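Possible sortase-like protein (Corynebacterium diphtheriae, PDB 5UUS) is probably a membrane-tethered sortase, a cysteine transpeptidase of the kind that cuts sorting signals and attaches proteins to the bacterial cell envelope. Local coordinates at residues Ser129-Gln132 with Arg133-Glu136; Met44-Pro47 with Gln48-Ser51; Asp75-Leu78 with Pro79-Gly83. One frame throughout, in Å; residues are numbered along the deposited sequence.

Contact 1. Residues Ser129-Gln132 with Arg133-Glu136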
loop_
_atom_site.group_PDB
_atom_site.type_symbol
_atom_site.label_atom_id
_atom_site.label_comp_id
_atom_site.label_asym_id
_atom_site.label_seq_id
_atom_site.Cartn_x
_atom_site.Cartn_y
_atom_site.Cartn_z
ATOM N N SER A 129 20.813 -3.721 -3.544
ATOM C CA SER A 129 21.329 -2.353 -3.552
ATOM C C SER A 129 22.097 -2.093 -4.842
ATOM O O SER A 129 22.389 -3.026 -5.600
ATOM C CB SER A 129 22.234 -2.097 -2.351
ATOM O OG SER A 129 23.365 -2.953 -2.407
ATOM N N GLY A 130 22.402 -0.824 -5.110
ATOM C CA GLY A 130 23.239 -0.479 -6.244
ATOM C C GLY A 130 22.646 -0.921 -7.564
ATOM O O GLY A 130 21.459 -0.755 -7.821
ATOM N N GLN A 131 23.477 -1.520 -8.397
ATOM C CA GLN A 131 23.074 -1.895 -9.743
ATOM C C GLN A 131 21.902 -2.861 -9.770
ATOM O O GLN A 131 21.006 -2.743 -10.608
ATOM C CB GLN A 131 24.263 -2.512 -10.495
ATOM C CG GLN A 131 23.928 -2.927 -11.924
ATOM C CD GLN A 131 23.777 -1.739 -12.864
ATOM O OE1 GLN A 131 22.728 -1.550 -13.496
ATOM N NE2 GLN A 131 24.830 -0.939 -12.970
ATOM N N GLN A 132 21.900 -3.829 -8.865
ATOM C CA GLN A 132 20.831 -4.819 -8.910
ATOM C C GLN A 132 19.489 -4.203 -8.535
ATOM O O GLN A 132 18.461 -4.544 -9.106
ATOM C CB GLN A 132 21.137 -5.990 -7.993
ATOM C CG GLN A 132 20.070 -7.063 -8.018
ATOM C CD GLN A 132 20.430 -8.216 -7.114
ATOM O OE1 GLN A 132 21.198 -8.054 -6.165
ATOM N NE2 GLN A 132 19.893 -9.394 -7.411
ATOM N N ARG A 133 19.512 -3.311 -7.552
ATOM C CA ARG A 133 18.314 -2.593 -7.105
ATOM C C ARG A 133 17.746 -1.755 -8.255
ATOM O O ARG A 133 16.528 -1.743 -8.506
ATOM C CB ARG A 133 18.671 -1.712 -5.895
ATOM C CG ARG A 133 17.564 -0.859 -5.304
ATOM C CD ARG A 133 18.007 -0.355 -3.922
ATOM N NE ARG A 133 17.122 0.664 -3.366
ATOM C CZ ARG A 133 16.018 0.417 -2.668
ATOM N NH1 ARG A 133 15.638 -0.835 -2.459
ATOM N NH2 ARG A 133 15.268 1.428 -2.193
ATOM N N TYR A 134 18.645 -1.083 -8.967
ATOM C CA TYR A 134 18.269 -0.259 -10.099
ATOM C C TYR A 134 17.619 -1.093 -11.196
ATOM O O TYR A 134 16.543 -0.773 -11.690
ATOM C CB TYR A 134 19.496 0.462 -10.659
ATOM C CG TYR A 134 19.168 1.386 -11.817
ATOM C CD1 TYR A 134 19.447 1.017 -13.122
ATOM C CD2 TYR A 134 18.561 2.622 -11.597
ATOM C CE1 TYR A 134 19.154 1.862 -14.174
ATOM C CE2 TYR A 134 18.265 3.473 -12.642
ATOM C CZ TYR A 134 18.561 3.089 -13.932
ATOM O OH TYR A 134 18.270 3.926 -14.990
ATOM N N ASP A 135 18.292 -2.168 -11.579
ATOM C CA ASP A 135 17.784 -3.042 -12.614
ATOM C C ASP A 135 16.426 -3.620 -12.225
ATOM O O ASP A 135 15.541 -3.767 -13.068
ATOM C CB ASP A 135 18.773 -4.175 -12.896
ATOM C CG ASP A 135 20.091 -3.678 -13.469
ATOM O OD1 ASP A 135 20.114 -2.602 -14.116
ATOM O OD2 ASP A 135 21.104 -4.387 -13.276
ATOM N N GLU A 136 16.257 -3.957 -10.955
ATOM C CA GLU A 136 14.969 -4.498 -10.525
ATOM C C GLU A 136 13.881 -3.422 -10.577
ATOM O O GLU A 136 12.734 -3.690 -10.969
ATOM C CB GLU A 136 15.067 -5.092 -9.120
ATOM C CG GLU A 136 15.886 -6.371 -9.076
ATOM C CD GLU A 136 16.104 -6.890 -7.671
ATOM O OE1 GLU A 136 15.676 -6.221 -6.706
ATOM O OE2 GLU A 136 16.719 -7.967 -7.537
#

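Contact 2. Residues Met44-Pro47 with Gln48-Ser51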
loop_
_atom_site.group_PDB
_atom_site.type_symbol
_atom_site.label_atom_id
_atom_site.label_comp_id
_atom_site.label_asym_id
_atom_site.label_seq_id
_atom_site.Cartn_x
_atom_site.Cartn_y
_atom_site.Cartn_z
ATOM N N MET A 44 -8.647 -3.579 -1.620
ATOM C CA MET A 44 -7.338 -3.889 -2.209
ATOM C C MET A 44 -7.293 -5.271 -2.841
ATOM O O MET A 44 -7.921 -6.210 -2.356
ATOM C CB MET A 44 -6.202 -3.756 -1.171
ATOM C CG MET A 44 -6.283 -4.697 0.035
ATOM S SD MET A 44 -4.805 -4.519 1.103
ATOM C CE MET A 44 -3.542 -5.313 0.122
ATOM N N TYR A 45 -6.548 -5.358 -3.940
ATOM C CA TYR A 45 -6.340 -6.589 -4.678
ATOM C C TYR A 45 -4.833 -6.840 -4.857
ATOM O O TYR A 45 -4.062 -5.912 -5.121
ATOM C CB TYR A 45 -6.982 -6.534 -6.066
ATOM C CG TYR A 45 -8.392 -6.022 -6.157
ATOM C CD1 TYR A 45 -8.676 -4.668 -6.008
ATOM C CD2 TYR A 45 -9.430 -6.877 -6.484
ATOM C CE1 TYR A 45 -9.985 -4.193 -6.136
ATOM C CE2 TYR A 45 -10.739 -6.413 -6.609
ATOM C CZ TYR A 45 -11.002 -5.070 -6.434
ATOM O OH TYR A 45 -12.291 -4.604 -6.566
ATOM N N ILE A 46 -4.435 -8.102 -4.769
ATOM C CA ILE A 46 -3.067 -8.498 -5.094
ATOM C C ILE A 46 -3.147 -9.621 -6.121
ATOM O O ILE A 46 -3.307 -10.782 -5.740
ATOM C CB ILE A 46 -2.299 -8.958 -3.846
ATOM C CG1 ILE A 46 -2.345 -7.858 -2.774
ATOM C CG2 ILE A 46 -0.865 -9.346 -4.225
ATOM C CD1 ILE A 46 -1.466 -8.125 -1.543
ATOM N N PRO A 47 -3.064 -9.276 -7.424
ATOM C CA PRO A 47 -3.312 -10.219 -8.526
ATOM C C PRO A 47 -2.372 -11.430 -8.465
ATOM O O PRO A 47 -2.761 -12.533 -8.826
ATOM C CB PRO A 47 -3.061 -9.369 -9.778
ATOM C CG PRO A 47 -3.328 -7.951 -9.318
ATOM C CD PRO A 47 -2.816 -7.906 -7.909
ATOM N N GLN A 48 -1.164 -11.234 -7.954
ATOM C CA GLN A 48 -0.226 -12.336 -7.815
ATOM C C GLN A 48 -0.759 -13.355 -6.813
ATOM O O GLN A 48 -0.373 -14.510 -6.850
ATOM C CB GLN A 48 1.160 -11.836 -7.390
ATOM C CG GLN A 48 2.273 -12.855 -7.643
ATOM C CD GLN A 48 2.330 -13.288 -9.098
ATOM O OE1 GLN A 48 2.443 -12.451 -9.993
ATOM N NE2 GLN A 48 2.215 -14.592 -9.342
ATOM N N PHE A 49 -1.665 -12.942 -5.931
ATOM C CA PHE A 49 -2.264 -13.887 -4.987
ATOM C C PHE A 49 -3.588 -14.448 -5.519
ATOM O O PHE A 49 -4.334 -15.081 -4.784
ATOM C CB PHE A 49 -2.512 -13.242 -3.619
ATOM C CG PHE A 49 -1.263 -12.894 -2.851
ATOM C CD1 PHE A 49 -0.007 -13.316 -3.283
ATOM C CD2 PHE A 49 -1.353 -12.165 -1.665
ATOM C CE1 PHE A 49 1.132 -13.007 -2.565
ATOM C CE2 PHE A 49 -0.212 -11.854 -0.933
ATOM C CZ PHE A 49 1.033 -12.274 -1.388
ATOM N N GLY A 50 -3.891 -14.215 -6.791
ATOM C CA GLY A 50 -5.110 -14.766 -7.363
ATOM C C GLY A 50 -6.256 -13.769 -7.374
ATOM O O GLY A 50 -6.254 -12.808 -6.615
ATOM N N SER A 51 -7.245 -14.004 -8.229
ATOM C CA SER A 51 -8.359 -13.071 -8.398
ATOM C C SER A 51 -9.279 -13.027 -7.182
ATOM O O SER A 51 -9.921 -12.017 -6.908
ATOM C CB SER A 51 -9.172 -13.443 -9.638
ATOM O OG SER A 51 -8.369 -13.408 -10.804
#

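Contact 3. Residues Asp75-Leu78 with Pro79-Gly83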
loop_
_atom_site.group_PDB
_atom_site.type_symbol
_atom_site.label_atom_id
_atom_site.label_comp_id
_atom_site.label_asym_id
_atom_site.label_seq_id
_atom_site.Cartn_x
_atom_site.Cartn_y
_atom_site.Cartn_z
ATOM N N ASP A 75 -3.528 8.582 10.855
ATOM C CA ASP A 75 -2.820 9.821 10.537
ATOM C C ASP A 75 -1.934 9.712 9.286
ATOM O O ASP A 75 -1.127 10.583 9.039
ATOM C CB ASP A 75 -1.998 10.269 11.748
ATOM C CG ASP A 75 -2.877 10.584 12.958
ATOM O OD1 ASP A 75 -3.960 11.192 12.760
ATOM O OD2 ASP A 75 -2.498 10.216 14.097
ATOM N N THR A 76 -2.094 8.658 8.492
ATOM C CA THR A 76 -1.271 8.516 7.296
ATOM C C THR A 76 -2.048 8.915 6.037
ATOM O O THR A 76 -3.240 9.183 6.111
ATOM C CB THR A 76 -0.747 7.079 7.151
ATOM O OG1 THR A 76 -1.815 6.202 6.762
ATOM C CG2 THR A 76 -0.148 6.613 8.492
ATOM N N GLN A 77 -1.377 8.930 4.887
ATOM C CA GLN A 77 -2.002 9.414 3.669
ATOM C C GLN A 77 -2.975 8.383 3.156
ATOM O O GLN A 77 -3.027 7.266 3.659
ATOM C CB GLN A 77 -0.946 9.756 2.608
ATOM C CG GLN A 77 -0.227 11.092 2.874
ATOM C CD GLN A 77 0.689 11.078 4.122
ATOM O OE1 GLN A 77 1.618 10.271 4.242
ATOM N NE2 GLN A 77 0.430 11.997 5.044
ATOM N N LEU A 78 -3.763 8.780 2.169
ATOM C CA LEU A 78 -4.825 7.962 1.618
ATOM C C LEU A 78 -4.389 7.518 0.215
ATOM O O LEU A 78 -3.362 7.969 -0.276
ATOM C CB LEU A 78 -6.147 8.761 1.613
ATOM C CG LEU A 78 -6.728 9.018 3.011
ATOM C CD1 LEU A 78 -7.885 10.085 2.970
ATOM C CD2 LEU A 78 -7.230 7.711 3.601
ATOM N N PRO A 79 -5.145 6.620 -0.430
ATOM C CA PRO A 79 -4.634 6.042 -1.678
ATOM C C PRO A 79 -4.368 7.058 -2.779
ATOM O O PRO A 79 -5.211 7.923 -2.999
ATOM C CB PRO A 79 -5.761 5.079 -2.091
ATOM C CG PRO A 79 -6.370 4.667 -0.803
ATOM C CD PRO A 79 -6.342 5.911 0.047
ATOM N N GLY A 80 -3.225 6.952 -3.462
ATOM C CA GLY A 80 -2.921 7.843 -4.569
ATOM C C GLY A 80 -2.203 9.116 -4.161
ATOM O O GLY A 80 -1.772 9.900 -4.995
ATOM N N GLU A 81 -2.064 9.317 -2.863
ATOM C CA GLU A 81 -1.438 10.523 -2.348
ATOM C C GLU A 81 0.065 10.399 -2.206
ATOM O O GLU A 81 0.591 9.331 -1.852
ATOM C CB GLU A 81 -2.039 10.870 -0.992
ATOM C CG GLU A 81 -3.560 11.027 -1.035
ATOM C CD GLU A 81 -4.144 11.606 0.241
ATOM O OE1 GLU A 81 -3.517 11.473 1.319
ATOM O OE2 GLU A 81 -5.242 12.214 0.168
ATOM N N ARG A 82 0.756 11.507 -2.446
ATOM C CA ARG A 82 2.185 11.579 -2.179
ATOM C C ARG A 82 2.394 11.483 -0.674
ATOM O O ARG A 82 1.647 12.096 0.095
ATOM C CB ARG A 82 2.755 12.877 -2.753
ATOM C CG ARG A 82 2.581 12.954 -4.288
ATOM C CD ARG A 82 3.262 14.208 -4.850
ATOM N NE ARG A 82 3.012 14.382 -6.282
ATOM C CZ ARG A 82 3.832 13.981 -7.252
ATOM N NH1 ARG A 82 4.987 13.365 -6.971
ATOM N NH2 ARG A 82 3.489 14.193 -8.518
ATOM N N GLY A 83 3.381 10.697 -0.251
ATOM C CA GLY A 83 3.530 10.366 1.165
ATOM C C GLY A 83 3.378 8.868 1.323
ATOM O O GLY A 83 3.820 8.095 0.464
#

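Contact 1. Residues Ser129-Gln132 with Arg133-Glu136
The amide of Gln132 and the carboxylate of Glu136, one helical turn apart, are turned 57° against each other, so the two flat groups do not stack. Glu136 reaches the glutamine with one oxygen: OE2 lies 3.5 Å from both Gln132 CG and Gln132 NE2. Its other oxygen, OE1, is hydrogen-bonded to Ser128 OG, just ahead of the helix. Glu136 has CG beside its own backbone N (chi1 -70°) and an extended chain, a course that carries CG to 3.2 Å from Gln132 O. Gln131 and Asp135 repeat the spacing one residue earlier, their planar ends 32° apart.

Beneath these side chains runs an ordinary alpha-helical ladder from each N-H to the carbonyl four residues back. It begins weakly at Arg133 N and Ser129 O (3.5 Å) and tightens to 3.1 Å between Tyr134 N and Gly130 O. Both Asp135 N to Gln131 O and Glu136 N to Gln132 O measure 2.9 Å.

Arg133 is the buried member. Its CB passes 3.6 Å from Ser129 CA, and the chain then runs out extended, with NE bonded to Ile149 O and NH2 to Val157 O. Tyr134 lays its side chain on Ala146, Glu147 and Thr150, and so helix 130-137, which follows strand 117-123, packs against helix 143-151 at the periphery of the sortase domain.

Contact 2. Residues Met44-Pro47 with Gln48-Ser51
Ile46 lies alongside Phe49 with the two side chains pointing the same way, and its branches meet the ring one after another. CB comes first, 4.0 Å from Phe49 CD2. The CG2 methyl then sits over one face of the ring, 3.9 Å from its centroid and 17° off the normal, a CH-pi contact; its approach is displaced toward the rim, 3.8 Å from Phe49 CG. The other branch ends at CD1, which reaches Phe49 CE2 at 4.0 Å. With CG1 beside the backbone N (chi1 -55°), CG2 is the branch set anti to that N, and this is what lays it on the ring.

The pair is brought together by a short 3-10 turn through Pro47 and Gln48. Phe49 N bonds Ile46 O at 2.7 Å, and Gly50 N follows on Pro47 O at 2.9 Å. Both donors stand well above the carbonyl planes, and neither bond lies on a lone pair. The turn follows strand 40-45 directly and opens the loop to its antiparallel neighbour, strand 54-59.

Gly50 leaves the turn with a positive phi, at which a side chain would be jammed against the carbonyl O of Phe49. Beyond the turn, Phe53 meets the Phe49 ring in a T-shaped (edge-to-face) stack, while Ile46 and Phe49 both touch Leu104 and Ile46 reaches Ile110 on strand 109-114.

Contact 3. Residues Asp75-Leu78 with Pro79-Gly83
A type II beta turn, Leu78 to Glu81, closed both by backbone and by side chain, reverses the loop between strands 71-72 and 83-88. The backbone closure is Glu81 N to Leu78 O, 3.2 Å. The second bond runs the other way: the glutamate side chain folds back over the turn, and its OE1 accepts Leu78 N at 2.8 Å in a nearly straight bond (170°), met from well above the carboxylate plane. Glu81 CG lies beside its own backbone N (chi1 -56°), passing 3.2 Å from Leu78 O on the way, and the extended chain beyond it delivers OE1 to the amide.

Pro79 and Gly80 fill the two corners in the classic type II order, proline first and then glycine with positive phi. Leu78 CB lies 3.3 Å from Pro79 CD, a closeness set largely by the peptide bond that joins the two residues. The corner rests against the sheet: Pro79 touches Val112 and Thr114 of strand 109-114, and Gly80 N bonds Tyr121 OH.

Gln77 directs its side chain toward the 79-83 segment. Its CB lies 3.3 Å from Glu81 OE1, and its bent chain brings OE1 to 3.6 Å from Gly83 CA, where the same oxygen accepts Asn84 N.

In the fold
All three contacts are local, yet their chemistry follows their place in the fold. Contact 1 is peripheral, its centre about 22 Å from that of the chain, and combines regular helical bonding with long polar side chains; a single buried arginine ties it inward. Contact 2 is also at the surface, but its side-chain chemistry is apolar, an aliphatic-aromatic pair on a turn. Contact 3 is partly buried, its centre about 9 Å from that of the chain, and uses a carboxylate to secure a backbone amide. Contacts 2 and 3 lie on opposite sides of the chain's centre but both reach strand 109-114, through Ile46 and Pro79 respectively. Contact 1 packs instead on helix 143-151 and touches neither of the others.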